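Beta-glucosidase (Saccharopolyspora erythraea D, PDB 5M6G) probably hydrolyses terminal, non-reducing beta-D-glucosyl residues with release of beta-D-glucose, as a two-domain member of glycoside hydrolase family 3. Local coordinates at residues I147-T152 / E195-K200; T152-L157 / V409-V414; C183-D188 / L583-M588; E202-M207 / L260-E265; V536-G541 / L556-L561. One frame throughout, in Å; residues are numbered along the deposited sequence. Where two conformers were deposited one is given.

Contact 1 of 5, residues I147-T152 / E195-K200; sequences IGLGAT and ESFGEK. With MG (magnesium ion), chain D.
Gly-150 and Phe-197 meet backbone to backbone. Gly-150 CA lies 3.3 Å from Phe-197 O in a CA-H...O contact that is nearly straight at the hydrogen, 166°. A CB at Gly-150 would clash with this oxygen, so glycine suits the position. Phe-197 O is buried and has no hydrogen-bond partner in the model. Three residues earlier, Ile-147 CA sits 3.1 Å from Ser-196 O in a second, more bent CA-H...O contact. No conventional hydrogen bond joins the two segments. The CA–CB bond of Phe-197 points away from the helix, yet CG, anti to the carbonyl carbon (chi1 -69°), starts a ring that reaches Leu-149. The edge does the touching: CE1 is 3.9 Å from Leu-149 CB, which lies near the ring plane, as does Gly-150 N.

The second shell shapes the loop. Ser-196 OG accepts from Gly-198 N at 3.2 Å, an ST turn, and also bonds with Cys-183 O and Ala-185 N. The backbone of Gly-198 would jam a side chain against the preceding carbonyl. Beyond it, Glu-199 OE1 binds a magnesium ion at 2.2 Å. Two waters, Ile-596 and Asn-597 complete the ligands found. Thr-586 OG1 and Asp-598 N hold Glu-199 OE2. The ion thus links the N-terminal domain to the C-terminal one.

From helix 146-152, Leu-149 touches helix 155-170 and Ala-408 of helix 399-412. Ile-147 and Ala-151 rest on Trp-560 of strand 555-560. The loop runs on into helix 201-206, with Lys-200 in the N-cap position.

Contact 2 of 5, residues T152-L157 / V409-V414; sequences TGNPDL and VRESQV
Asn-154 and Glu-411 carry this contact, with amide and carboxylate nearly coplanar, 18° apart. Asn-154 ND2 donates to Glu-411 OE1 at 2.8 Å in a straight bond. The acceptor lies in the amide plane, and OE1 uses its syn lone pair. Asn-154 CG stands anti to the backbone N (chi1 -173°), which places the amide between Glu-411 and Leu-157 N. The other end of the same amide caps helix 155-170: Asn-154 OD1 accepts from Leu-157 N at 3.0 Å, with the donor above the carbonyl plane. The two bonds fix the rotation of the amide. A leucine in place of Asn-154 would probably leave Leu-157 N without its cap and deprive Glu-411 OE1 of a donor. OE1 also accepts from water 3, which donates to Thr-152 O as well. Gln-407 NE2 holds the second oxygen, OE2.

Leu-157 and Glu-411 approach tip to tip, CD2 being 3.9 Å from OE1. Thr-152 adds a methyl contact: its CG2 is 3.5 Å from Ser-412 N and 3.8 Å from Glu-411 CB. Its hydroxyl, already bonded to Leu-149 O, accepts from Asn-154 N at 3.1 Å. This is an ST turn at the bend between two helices, where Gly-153 has positive phi.

The contact sets this bend against the C-terminal end of helix 399-412. Leu-157 also touches Leu-404 and Ala-408 of that helix. Past its end, Val-414 begins strand 414-418, which pairs with strand 555-560.

Contact 3 of 5, residues C183-D188 / L583-M588; sequences CVARDD and LPMTWM
Around Ala-185 and Met-585 both loops are extended, and their backbones exchange no hydrogen bonds. Side chains and waters make the contact. The CA–CB bond of Met-585 points toward the other loop, and the side chain bends at chi2 (67°), which turns SD off the extended line. CE, beyond SD, lies 4.1 Å from Ala-185 CB. Asp-188 crosses the same side chain at a slant, with OD1 3.9 Å from Met-585 CG.

The polar part runs through waters. Water 4 donates to Asp-188 OD2 at 2.6 Å and to Thr-586 O at 2.7 Å. It also accepts a weak bond from Met-588 N. Water 4 thus connects the Asp-188 loop to the Thr-586 loop. Water 2 is a ligand of magnesium and sits 2.7 Å from Thr-586 O. The Asp-188 side chain is about 4 Å from the ion, whose charge would probably favour an ionised carboxylate. Glu-199, which binds the ion through OE1, lies next to Thr-586.

Met-585 and Pro-584 touch Ile-147 of helix 146-152. Trp-587 packs on Ala-558 and Trp-560 of strand 555-560 and on Leu-416 of strand 414-418.

Contact 4 of 5, residues E202-M207 / L260-E265; sequences ENASAM and LPPFRE
Ser-205 faces the start of helix 261-268 and can be followed outward atom by atom. Its CB lies 4.0 Å from Glu-265 CG. Its OG stands anti to the carbonyl carbon, beside the backbone N (chi1 -66°), and reaches the two prolines. Ser-205 OG is 3.3 Å from Pro-262 N. This is no hydrogen bond: the proline nitrogen, an amide within the chain, has no hydrogen to give and is no useful acceptor. The same OG sits 3.5 Å from Pro-262 CG and lies over one face of the proline ring. Its polar need is met inside its own helix, by a hydrogen bond to Ser-201 O. The hydroxyl thus behaves as a small space-filling group toward the second helix.

Ala-204, the residue before, brings its CB to 3.6 Å from Pro-262 CG. The Pro-262 ring is therefore touched by both small side chains. Further along, Glu-265 bends at chi2 and joins the first helix through water 5. The water donates to Glu-265 OE1 at 2.5 Å and to Ser-205 O at 3.1 Å. Thr-208 OG1 bonds to that same carbonyl oxygen.

Small residues let the backbones come close. Ser-205 CA and Pro-262 CA are 4.1 Å apart, and the segment axes approach to 8.2 Å. The helices run almost parallel, crossing at -16°. Both belong to the N-terminal domain, of the TIM-barrel clan. Pro-262 also touches Val-182 in a loop. On the side of helix 261-268 away from this contact, Phe-263 packs on Ala-230 and Tyr-233 of strand 229-233.

Contact 5 of 5, residues V536-G541 / L556-L561; sequences VVTVSG and LLASWL
Val-536 to Thr-538 pair in parallel with Leu-556 to Ala-558, the short strand axes 4.7 Å apart and crossing at -20°. Leu-557 N donates to Val-536 O, Thr-538 N to Leu-557 O, and Ser-559 N to Thr-538 O. Beyond Ser-559 the pairing distorts. Trp-560 has positive phi and makes only a weak bond to Thr-538 O, while Ser-540 N donates to Trp-560 O at 2.9 Å, from above the carbonyl plane.

On one face, Leu-556 CD1 lies 4.0 Å from both Val-536 CG1 and Thr-538 CG2. Thr-538 OG1 meets Ala-558 CB on the same face. These are inner strands of the six-stranded mixed sheet of the C-terminal domain. Strand 493-499 flanks strand 534-539, and strand 414-418 runs antiparallel beside strand 555-560. On the opposite face, Leu-557 packs on Val-572 and Leu-573 of helix 567-573.

The tip of Leu-561 meets the end of the first segment. Its CG stands anti to the carbonyl carbon (chi1 -56°), which sets it 3.6 Å from Ser-540 O. Leu-561 CD1 is 3.8 Å from Gly-541 CA. CD2 touches Val-539 CG1. An alanine here would probably open a gap beside Val-539 and Gly-541. Water 6 accepts from Trp-560 N, donates to Ser-540 OG and bonds with Thr-538 OG1. Ser-540 OG is also bonded to Arg-542 O. The water and Ala-558 CB lie over the same face of the Trp-560 ring, toward its rim.

In the fold
Contacts 1 and 3 are neighbours, their centres 8 Å apart, and share water 2 of the magnesium site. Contact 2 centres 9 Å from contact 1 and continues from it through Thr-152. Contact 5 touches contacts 1, 2 and 3 largely through Trp-560, whose ring meets Gly-148, Val-414 and Leu-583. Gln-413 and Ser-559 add a polar link between contacts 2 and 5. Contact 4, within the N-terminal domain, touches contacts 1 and 2 through Met-207, among others, and contact 3 through Val-184. It does not touch contact 5, whose centre is 25 Å away. The side chain of Ser-196 in contact 1 is about 12 Å from the bound sorbitol.

Contact 1 of 5, residues I147-T152 / E195-K200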
# COMPACT_ATOMS: atom_id res chain seq x y z
N ILE A 147 -7.86 3.45 -1.18
CA ILE A 147 -8.98 4.11 -1.85
C ILE A 147 -10.12 4.35 -0.87
O ILE A 147 -10.68 5.45 -0.80
CB ILE A 147 -9.42 3.33 -3.11
CG1 ILE A 147 -10.56 4.06 -3.83
CG2 ILE A 147 -9.87 1.89 -2.76
CD1 ILE A 147 -10.95 3.43 -5.16
N GLY A 148 -10.44 3.34 -0.04
CA GLY A 148 -11.45 3.54 0.99
C GLY A 148 -11.02 4.55 2.05
O GLY A 148 -11.83 5.35 2.52
N LEU A 149 -9.73 4.52 2.42
CA LEU A 149 -9.22 5.54 3.33
C LEU A 149 -9.39 6.94 2.75
O LEU A 149 -9.74 7.88 3.47
CB LEU A 149 -7.75 5.26 3.67
CG LEU A 149 -7.51 3.94 4.41
CD1 LEU A 149 -6.03 3.81 4.87
CD2 LEU A 149 -8.48 3.75 5.62
N GLY A 150 -9.15 7.10 1.44
CA GLY A 150 -9.39 8.39 0.81
C GLY A 150 -10.86 8.78 0.88
O GLY A 150 -11.19 9.95 1.10
N ALA A 151 -11.74 7.80 0.73
CA ALA A 151 -13.18 8.04 0.84
C ALA A 151 -13.58 8.53 2.23
O ALA A 151 -14.59 9.23 2.34
CB ALA A 151 -13.95 6.77 0.48
N THR A 152 -12.81 8.22 3.27
CA THR A 152 -13.17 8.72 4.60
C THR A 152 -13.04 10.22 4.70
O THR A 152 -13.70 10.83 5.56
CB THR A 152 -12.28 8.11 5.69
OG1 THR A 152 -10.96 8.66 5.58
CG2 THR A 152 -12.23 6.59 5.57
N GLU A 195 -4.71 1.21 -4.39
CA GLU A 195 -3.63 1.69 -3.55
C GLU A 195 -3.54 3.21 -3.53
O GLU A 195 -2.68 3.76 -2.83
CB GLU A 195 -2.31 1.09 -4.02
CG GLU A 195 -2.36 -0.43 -4.05
CD GLU A 195 -0.98 -1.04 -4.12
OE1 GLU A 195 -0.18 -0.80 -3.19
OE2 GLU A 195 -0.71 -1.77 -5.10
N SER A 196 -4.39 3.90 -4.28
CA SER A 196 -4.39 5.35 -4.35
C SER A 196 -5.45 5.94 -3.43
O SER A 196 -6.58 5.45 -3.38
CB SER A 196 -4.63 5.81 -5.80
OG SER A 196 -4.81 7.21 -5.91
N PHE A 197 -5.09 7.00 -2.72
CA PHE A 197 -6.07 7.70 -1.90
C PHE A 197 -7.11 8.45 -2.73
O PHE A 197 -8.16 8.82 -2.20
CB PHE A 197 -5.37 8.69 -0.98
CG PHE A 197 -4.57 8.04 0.10
CD1 PHE A 197 -5.20 7.38 1.14
CD2 PHE A 197 -3.18 8.11 0.08
CE1 PHE A 197 -4.46 6.78 2.17
CE2 PHE A 197 -2.43 7.53 1.10
CZ PHE A 197 -3.07 6.86 2.15
N GLY A 198 -6.87 8.68 -4.01
CA GLY A 198 -7.89 9.35 -4.80
C GLY A 198 -7.31 9.92 -6.07
O GLY A 198 -6.09 9.95 -6.28
N GLU A 199 -8.21 10.38 -6.94
CA GLU A 199 -7.82 10.89 -8.24
C GLU A 199 -7.33 12.33 -8.20
O GLU A 199 -6.78 12.81 -9.20
CB GLU A 199 -8.99 10.78 -9.22
CG GLU A 199 -10.05 11.84 -8.99
CD GLU A 199 -11.28 11.65 -9.87
OE1 GLU A 199 -11.46 10.54 -10.42
OE2 GLU A 199 -12.07 12.61 -9.99
N LYS A 200 -7.55 13.04 -7.10
CA LYS A 200 -7.16 14.44 -7.00
C LYS A 200 -5.93 14.57 -6.11
O LYS A 200 -5.85 13.93 -5.06
CB LYS A 200 -8.29 15.30 -6.44
CG LYS A 200 -9.51 15.33 -7.34
CD LYS A 200 -10.63 16.16 -6.73
CE LYS A 200 -10.31 17.64 -6.77
NZ LYS A 200 -10.89 18.25 -7.99
MG MG D . -10.65 9.27 -11.96
O HOH W 1 -9.18 7.73 -11.37
O HOH W 2 -12.28 7.67 -11.81

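Contact 2 of 5, residues T152-L157 / V409-V414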
# COMPACT_ATOMS: atom_id res chain seq x y z
N THR A 152 -12.81 8.22 3.27
CA THR A 152 -13.17 8.72 4.60
C THR A 152 -13.04 10.22 4.70
O THR A 152 -13.70 10.83 5.56
CB THR A 152 -12.28 8.11 5.69
OG1 THR A 152 -10.96 8.66 5.58
CG2 THR A 152 -12.23 6.59 5.57
N GLY A 153 -12.21 10.84 3.87
CA GLY A 153 -11.88 12.25 4.00
C GLY A 153 -11.32 12.63 5.36
O GLY A 153 -11.45 13.78 5.78
N ASN A 154 -10.66 11.69 6.05
CA ASN A 154 -10.26 11.86 7.45
C ASN A 154 -8.76 11.62 7.59
O ASN A 154 -8.32 10.49 7.87
CB ASN A 154 -11.05 10.90 8.33
CG ASN A 154 -10.82 11.13 9.80
OD1 ASN A 154 -9.88 11.83 10.20
ND2 ASN A 154 -11.67 10.52 10.64
N PRO A 155 -7.93 12.65 7.41
CA PRO A 155 -6.47 12.46 7.52
C PRO A 155 -6.01 12.06 8.91
O PRO A 155 -5.00 11.36 9.05
CB PRO A 155 -5.89 13.82 7.12
CG PRO A 155 -7.00 14.54 6.42
CD PRO A 155 -8.28 14.02 6.99
N ASP A 156 -6.69 12.53 9.95
CA ASP A 156 -6.29 12.16 11.30
C ASP A 156 -6.44 10.66 11.51
O ASP A 156 -5.57 10.02 12.13
CB ASP A 156 -7.10 12.95 12.31
CG ASP A 156 -6.52 12.86 13.69
OD1 ASP A 156 -5.45 13.46 13.92
OD2 ASP A 156 -7.13 12.20 14.55
N LEU A 157 -7.52 10.09 10.99
CA LEU A 157 -7.72 8.64 11.06
C LEU A 157 -6.61 7.89 10.33
O LEU A 157 -6.13 6.86 10.82
CB LEU A 157 -9.08 8.28 10.45
CG LEU A 157 -9.42 6.80 10.34
CD1 LEU A 157 -9.70 6.24 11.73
CD2 LEU A 157 -10.62 6.61 9.40
N VAL A 409 -13.25 1.23 8.38
CA VAL A 409 -14.24 0.57 7.54
C VAL A 409 -15.52 1.40 7.48
O VAL A 409 -16.02 1.72 6.39
CB VAL A 409 -14.53 -0.86 8.05
CG1 VAL A 409 -15.69 -1.48 7.24
CG2 VAL A 409 -13.27 -1.72 7.97
N ARG A 410 -16.05 1.77 8.65
CA ARG A 410 -17.26 2.58 8.73
C ARG A 410 -17.15 3.83 7.86
O ARG A 410 -18.00 4.09 7.00
CB ARG A 410 -17.53 3.01 10.17
CG ARG A 410 -18.07 1.98 11.09
CD ARG A 410 -18.01 2.49 12.52
NE ARG A 410 -18.09 1.39 13.47
CZ ARG A 410 -17.41 1.34 14.61
NH1 ARG A 410 -16.59 2.33 14.94
NH2 ARG A 410 -17.55 0.30 15.41
N GLU A 411 -16.11 4.62 8.10
CA GLU A 411 -16.01 5.92 7.45
C GLU A 411 -15.70 5.80 5.97
O GLU A 411 -15.94 6.75 5.22
CB GLU A 411 -14.95 6.77 8.17
CG GLU A 411 -15.34 7.10 9.61
CD GLU A 411 -14.36 8.05 10.30
OE1 GLU A 411 -13.78 8.92 9.61
OE2 GLU A 411 -14.17 7.92 11.52
N SER A 412 -15.18 4.65 5.52
CA SER A 412 -14.83 4.49 4.11
C SER A 412 -16.04 4.16 3.25
O SER A 412 -15.97 4.32 2.02
CB SER A 412 -13.77 3.40 3.94
OG SER A 412 -14.29 2.11 4.22
N GLN A 413 -17.15 3.71 3.86
CA GLN A 413 -18.34 3.34 3.11
C GLN A 413 -18.97 4.57 2.46
O GLN A 413 -19.15 5.60 3.11
CB GLN A 413 -19.36 2.67 4.03
CG GLN A 413 -18.79 1.50 4.83
CD GLN A 413 -18.24 0.41 3.93
OE1 GLN A 413 -18.99 -0.41 3.40
NE2 GLN A 413 -16.92 0.39 3.75
N VAL A 414 -19.33 4.44 1.18
CA VAL A 414 -19.92 5.54 0.43
C VAL A 414 -21.32 5.11 -0.01
O VAL A 414 -21.46 4.18 -0.82
CB VAL A 414 -19.07 5.95 -0.78
CG1 VAL A 414 -19.76 7.08 -1.54
CG2 VAL A 414 -17.68 6.36 -0.33
O HOH W 3 -15.32 10.33 7.73

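Contact 3 of 5, residues C183-D188 / L583-M588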
# COMPACT_ATOMS: atom_id res chain seq x y z
N CYS A 183 0.52 7.76 -5.06
CA CYS A 183 -0.01 7.69 -6.41
C CYS A 183 -1.37 8.36 -6.50
O CYS A 183 -2.24 8.14 -5.66
CB CYS A 183 -0.11 6.22 -6.83
SG CYS A 183 -0.90 5.04 -5.60
N VAL A 184 -1.55 9.18 -7.54
CA VAL A 184 -2.83 9.80 -7.86
C VAL A 184 -3.40 9.03 -9.05
O VAL A 184 -2.96 9.22 -10.18
CB VAL A 184 -2.66 11.29 -8.18
CG1 VAL A 184 -3.98 11.91 -8.54
CG2 VAL A 184 -2.04 12.01 -6.99
N ALA A 185 -4.37 8.16 -8.79
CA ALA A 185 -4.86 7.24 -9.81
C ALA A 185 -5.86 7.97 -10.70
O ALA A 185 -6.96 8.32 -10.25
CB ALA A 185 -5.49 6.00 -9.16
N ARG A 186 -5.49 8.17 -11.96
CA ARG A 186 -6.33 8.88 -12.92
C ARG A 186 -7.06 7.97 -13.90
O ARG A 186 -7.89 8.46 -14.67
CB ARG A 186 -5.48 9.89 -13.72
CG ARG A 186 -4.62 10.79 -12.87
CD ARG A 186 -5.41 11.92 -12.26
NE ARG A 186 -5.86 12.90 -13.26
CZ ARG A 186 -6.74 13.86 -13.00
NH1 ARG A 186 -7.11 14.72 -13.95
NH2 ARG A 186 -7.25 13.97 -11.78
N ASP A 187 -6.76 6.67 -13.92
CA ASP A 187 -7.40 5.75 -14.86
C ASP A 187 -7.77 4.46 -14.14
O ASP A 187 -6.90 3.64 -13.82
CB ASP A 187 -6.49 5.46 -16.06
CG ASP A 187 -7.24 4.83 -17.22
OD1 ASP A 187 -7.96 3.84 -16.99
OD2 ASP A 187 -7.10 5.32 -18.36
N ASP A 188 -9.08 4.25 -13.93
CA ASP A 188 -9.55 3.15 -13.09
C ASP A 188 -9.17 1.78 -13.64
O ASP A 188 -9.26 0.80 -12.91
CB ASP A 188 -11.07 3.24 -12.94
CG ASP A 188 -11.50 4.38 -12.04
OD1 ASP A 188 -10.62 4.99 -11.39
OD2 ASP A 188 -12.72 4.66 -11.98
N LEU A 583 -17.01 9.96 -2.47
CA LEU A 583 -16.25 9.35 -3.55
C LEU A 583 -14.88 10.00 -3.72
O LEU A 583 -14.79 11.22 -3.93
CB LEU A 583 -17.00 9.43 -4.87
CG LEU A 583 -18.14 8.44 -5.07
CD1 LEU A 583 -18.59 8.45 -6.54
CD2 LEU A 583 -17.73 7.03 -4.65
N PRO A 584 -13.79 9.23 -3.64
CA PRO A 584 -12.46 9.75 -3.96
C PRO A 584 -12.08 9.65 -5.43
O PRO A 584 -11.06 10.22 -5.83
CB PRO A 584 -11.55 8.86 -3.10
CG PRO A 584 -12.26 7.53 -3.13
CD PRO A 584 -13.74 7.87 -3.06
N MET A 585 -12.84 8.89 -6.22
CA MET A 585 -12.69 8.83 -7.67
C MET A 585 -14.04 9.15 -8.30
O MET A 585 -15.09 8.84 -7.73
CB MET A 585 -12.23 7.44 -8.18
CG MET A 585 -10.72 7.11 -8.07
SD MET A 585 -10.19 6.97 -6.36
CE MET A 585 -8.57 6.19 -6.47
N THR A 586 -14.00 9.78 -9.47
CA THR A 586 -15.21 10.00 -10.25
C THR A 586 -15.73 8.67 -10.80
O THR A 586 -14.96 7.86 -11.32
CB THR A 586 -14.92 10.98 -11.38
OG1 THR A 586 -14.56 12.26 -10.84
CG2 THR A 586 -16.12 11.16 -12.27
N TRP A 587 -17.04 8.44 -10.69
CA TRP A 587 -17.62 7.14 -11.04
C TRP A 587 -18.21 7.19 -12.45
O TRP A 587 -19.14 7.96 -12.71
CB TRP A 587 -18.69 6.74 -10.03
CG TRP A 587 -19.02 5.28 -10.04
CD1 TRP A 587 -19.53 4.56 -11.09
CD2 TRP A 587 -18.87 4.36 -8.95
NE1 TRP A 587 -19.71 3.24 -10.71
CE2 TRP A 587 -19.31 3.09 -9.41
CE3 TRP A 587 -18.41 4.48 -7.63
CZ2 TRP A 587 -19.29 1.96 -8.60
CZ3 TRP A 587 -18.40 3.34 -6.83
CH2 TRP A 587 -18.83 2.11 -7.31
N MET A 588 -17.72 6.31 -13.33
CA MET A 588 -18.05 6.36 -14.75
C MET A 588 -19.53 6.06 -15.03
O MET A 588 -20.16 5.23 -14.36
CB MET A 588 -17.18 5.35 -15.51
CG MET A 588 -17.61 3.89 -15.25
SD MET A 588 -16.43 2.64 -15.75
CE MET A 588 -15.57 2.34 -14.20
O HOH W 4 -14.99 5.63 -12.76
O HOH W 2 -12.28 7.67 -11.81

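Contact 4 of 5, residues E202-M207 / L260-E265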
# COMPACT_ATOMS: atom_id res chain seq x y z
N GLU A 202 -5.17 16.77 -4.11
CA GLU A 202 -5.65 17.06 -2.76
C GLU A 202 -5.80 15.78 -1.94
O GLU A 202 -5.40 15.73 -0.78
CB GLU A 202 -7.00 17.79 -2.83
CG GLU A 202 -7.97 17.44 -1.69
CD GLU A 202 -9.40 17.12 -2.15
OE1 GLU A 202 -9.89 17.76 -3.10
OE2 GLU A 202 -10.02 16.22 -1.56
N ASN A 203 -6.40 14.75 -2.54
CA ASN A 203 -6.68 13.52 -1.81
C ASN A 203 -5.39 12.94 -1.26
O ASN A 203 -5.21 12.84 -0.04
CB ASN A 203 -7.39 12.50 -2.72
CG ASN A 203 -8.78 12.95 -3.16
OD1 ASN A 203 -9.50 13.60 -2.40
ND2 ASN A 203 -9.19 12.57 -4.39
N ALA A 204 -4.48 12.58 -2.15
CA ALA A 204 -3.24 11.94 -1.72
C ALA A 204 -2.44 12.86 -0.81
O ALA A 204 -1.89 12.40 0.20
CB ALA A 204 -2.41 11.53 -2.94
N SER A 205 -2.34 14.15 -1.14
CA SER A 205 -1.54 15.06 -0.33
C SER A 205 -2.04 15.09 1.12
O SER A 205 -1.24 15.03 2.06
CB SER A 205 -1.55 16.46 -0.93
OG SER A 205 -0.89 16.48 -2.18
N ALA A 206 -3.35 15.20 1.30
CA ALA A 206 -3.89 15.21 2.66
C ALA A 206 -3.59 13.91 3.39
O ALA A 206 -3.33 13.92 4.60
CB ALA A 206 -5.40 15.47 2.62
N MET A 207 -3.59 12.80 2.68
CA MET A 207 -3.42 11.51 3.34
C MET A 207 -1.95 11.13 3.51
O MET A 207 -1.67 10.02 4.00
CB MET A 207 -4.18 10.42 2.59
CG MET A 207 -5.68 10.69 2.49
SD MET A 207 -6.43 10.97 4.11
CE MET A 207 -8.17 10.75 3.68
N LEU A 260 3.06 15.31 -8.69
CA LEU A 260 4.14 15.74 -7.81
C LEU A 260 3.71 16.22 -6.42
O LEU A 260 4.44 15.96 -5.46
CB LEU A 260 4.94 16.85 -8.50
CG LEU A 260 6.27 17.16 -7.82
CD1 LEU A 260 7.20 15.94 -7.85
CD2 LEU A 260 6.92 18.36 -8.48
N PRO A 261 2.58 16.92 -6.26
CA PRO A 261 2.30 17.58 -4.96
C PRO A 261 2.28 16.62 -3.78
O PRO A 261 2.76 16.99 -2.70
CB PRO A 261 0.92 18.23 -5.19
CG PRO A 261 0.96 18.58 -6.64
CD PRO A 261 1.63 17.39 -7.28
N PRO A 262 1.72 15.40 -3.91
CA PRO A 262 1.77 14.49 -2.75
C PRO A 262 3.19 14.15 -2.32
O PRO A 262 3.42 13.92 -1.12
CB PRO A 262 1.02 13.25 -3.24
CG PRO A 262 0.05 13.80 -4.24
CD PRO A 262 0.88 14.83 -4.98
N PHE A 263 4.14 14.11 -3.25
CA PHE A 263 5.53 13.91 -2.84
C PHE A 263 6.05 15.11 -2.06
O PHE A 263 6.76 14.94 -1.06
CB PHE A 263 6.40 13.63 -4.06
CG PHE A 263 6.19 12.25 -4.61
CD1 PHE A 263 6.78 11.15 -3.98
CD2 PHE A 263 5.35 12.05 -5.70
CE1 PHE A 263 6.56 9.87 -4.47
CE2 PHE A 263 5.11 10.77 -6.18
CZ PHE A 263 5.71 9.68 -5.57
N ARG A 264 5.72 16.33 -2.50
CA ARG A 264 6.13 17.53 -1.77
C ARG A 264 5.62 17.50 -0.34
O ARG A 264 6.37 17.79 0.61
CB ARG A 264 5.62 18.78 -2.50
CG ARG A 264 6.42 20.04 -2.27
CD ARG A 264 5.77 21.25 -2.97
NE ARG A 264 5.80 21.17 -4.43
CZ ARG A 264 6.81 21.60 -5.17
NH1 ARG A 264 7.87 22.13 -4.59
NH2 ARG A 264 6.76 21.52 -6.50
N GLU A 265 4.34 17.16 -0.16
CA GLU A 265 3.76 17.08 1.19
C GLU A 265 4.42 15.99 2.02
O GLU A 265 4.64 16.16 3.22
CB GLU A 265 2.26 16.83 1.10
CG GLU A 265 1.42 18.09 1.11
CD GLU A 265 1.55 18.85 2.42
OE1 GLU A 265 1.02 18.36 3.44
OE2 GLU A 265 2.19 19.93 2.41
O HOH W 5 -0.61 16.85 4.48

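Contact 5 of 5, residues V536-G541 / L556-L561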
# COMPACT_ATOMS: atom_id res chain seq x y z
N VAL A 536 -27.30 -3.51 -2.78
CA VAL A 536 -26.10 -3.99 -3.43
C VAL A 536 -24.89 -3.34 -2.76
O VAL A 536 -24.87 -2.12 -2.52
CB VAL A 536 -26.13 -3.73 -4.95
CG1 VAL A 536 -24.79 -4.07 -5.57
CG2 VAL A 536 -27.26 -4.56 -5.59
N VAL A 537 -23.90 -4.15 -2.44
CA VAL A 537 -22.69 -3.70 -1.78
C VAL A 537 -21.52 -4.09 -2.67
O VAL A 537 -21.32 -5.27 -2.95
CB VAL A 537 -22.55 -4.32 -0.38
CG1 VAL A 537 -21.30 -3.79 0.31
CG2 VAL A 537 -23.80 -4.04 0.44
N THR A 538 -20.76 -3.09 -3.14
CA THR A 538 -19.62 -3.38 -3.99
C THR A 538 -18.37 -3.49 -3.11
O THR A 538 -18.03 -2.55 -2.39
CB THR A 538 -19.41 -2.32 -5.09
OG1 THR A 538 -19.27 -1.01 -4.51
CG2 THR A 538 -20.58 -2.34 -6.09
N VAL A 539 -17.75 -4.66 -3.14
CA VAL A 539 -16.41 -4.85 -2.58
C VAL A 539 -15.47 -4.85 -3.77
O VAL A 539 -15.45 -5.80 -4.56
CB VAL A 539 -16.32 -6.15 -1.77
CG1 VAL A 539 -14.85 -6.46 -1.39
CG2 VAL A 539 -17.15 -6.04 -0.52
N SER A 540 -14.71 -3.77 -3.93
CA SER A 540 -13.93 -3.58 -5.15
C SER A 540 -12.79 -2.61 -4.87
O SER A 540 -12.85 -1.83 -3.92
CB SER A 540 -14.80 -3.05 -6.28
OG SER A 540 -15.26 -1.74 -5.98
N GLY A 541 -11.79 -2.64 -5.74
CA GLY A 541 -10.70 -1.69 -5.62
C GLY A 541 -10.88 -0.38 -6.37
O GLY A 541 -9.95 0.44 -6.40
N LEU A 556 -27.38 1.18 -3.05
CA LEU A 556 -26.03 0.86 -3.49
C LEU A 556 -25.07 1.45 -2.48
O LEU A 556 -25.10 2.66 -2.23
CB LEU A 556 -25.75 1.42 -4.89
CG LEU A 556 -24.27 1.31 -5.27
CD1 LEU A 556 -23.86 -0.17 -5.32
CD2 LEU A 556 -24.02 1.99 -6.58
N LEU A 557 -24.22 0.60 -1.90
CA LEU A 557 -23.21 1.01 -0.93
C LEU A 557 -21.86 0.54 -1.45
O LEU A 557 -21.70 -0.65 -1.75
CB LEU A 557 -23.49 0.42 0.45
CG LEU A 557 -22.50 0.77 1.58
CD1 LEU A 557 -22.77 2.18 2.11
CD2 LEU A 557 -22.58 -0.27 2.69
N ALA A 558 -20.92 1.47 -1.61
CA ALA A 558 -19.57 1.14 -2.05
C ALA A 558 -18.71 0.90 -0.82
O ALA A 558 -18.55 1.80 0.01
CB ALA A 558 -18.98 2.25 -2.92
N SER A 559 -18.15 -0.30 -0.70
CA SER A 559 -17.39 -0.68 0.48
C SER A 559 -15.89 -0.74 0.25
O SER A 559 -15.14 -0.83 1.23
CB SER A 559 -17.86 -2.04 1.02
OG SER A 559 -19.18 -1.94 1.52
N TRP A 560 -15.45 -0.68 -1.00
CA TRP A 560 -14.01 -0.70 -1.37
C TRP A 560 -13.42 -2.04 -0.90
O TRP A 560 -14.03 -3.09 -1.15
CB TRP A 560 -13.31 0.55 -0.86
CG TRP A 560 -14.10 1.78 -1.11
CD1 TRP A 560 -14.68 2.58 -0.17
CD2 TRP A 560 -14.43 2.34 -2.39
NE1 TRP A 560 -15.35 3.62 -0.79
CE2 TRP A 560 -15.21 3.50 -2.15
CE3 TRP A 560 -14.12 1.99 -3.71
CZ2 TRP A 560 -15.68 4.31 -3.19
CZ3 TRP A 560 -14.61 2.79 -4.74
CH2 TRP A 560 -15.38 3.94 -4.47
N LEU A 561 -12.24 -2.04 -0.27
CA LEU A 561 -11.60 -3.26 0.23
C LEU A 561 -11.35 -3.06 1.72
O LEU A 561 -10.27 -2.62 2.12
CB LEU A 561 -10.29 -3.56 -0.51
CG LEU A 561 -10.46 -3.67 -2.03
CD1 LEU A 561 -9.10 -3.63 -2.74
CD2 LEU A 561 -11.25 -4.93 -2.38
O HOH W 6 -16.46 -0.34 -3.84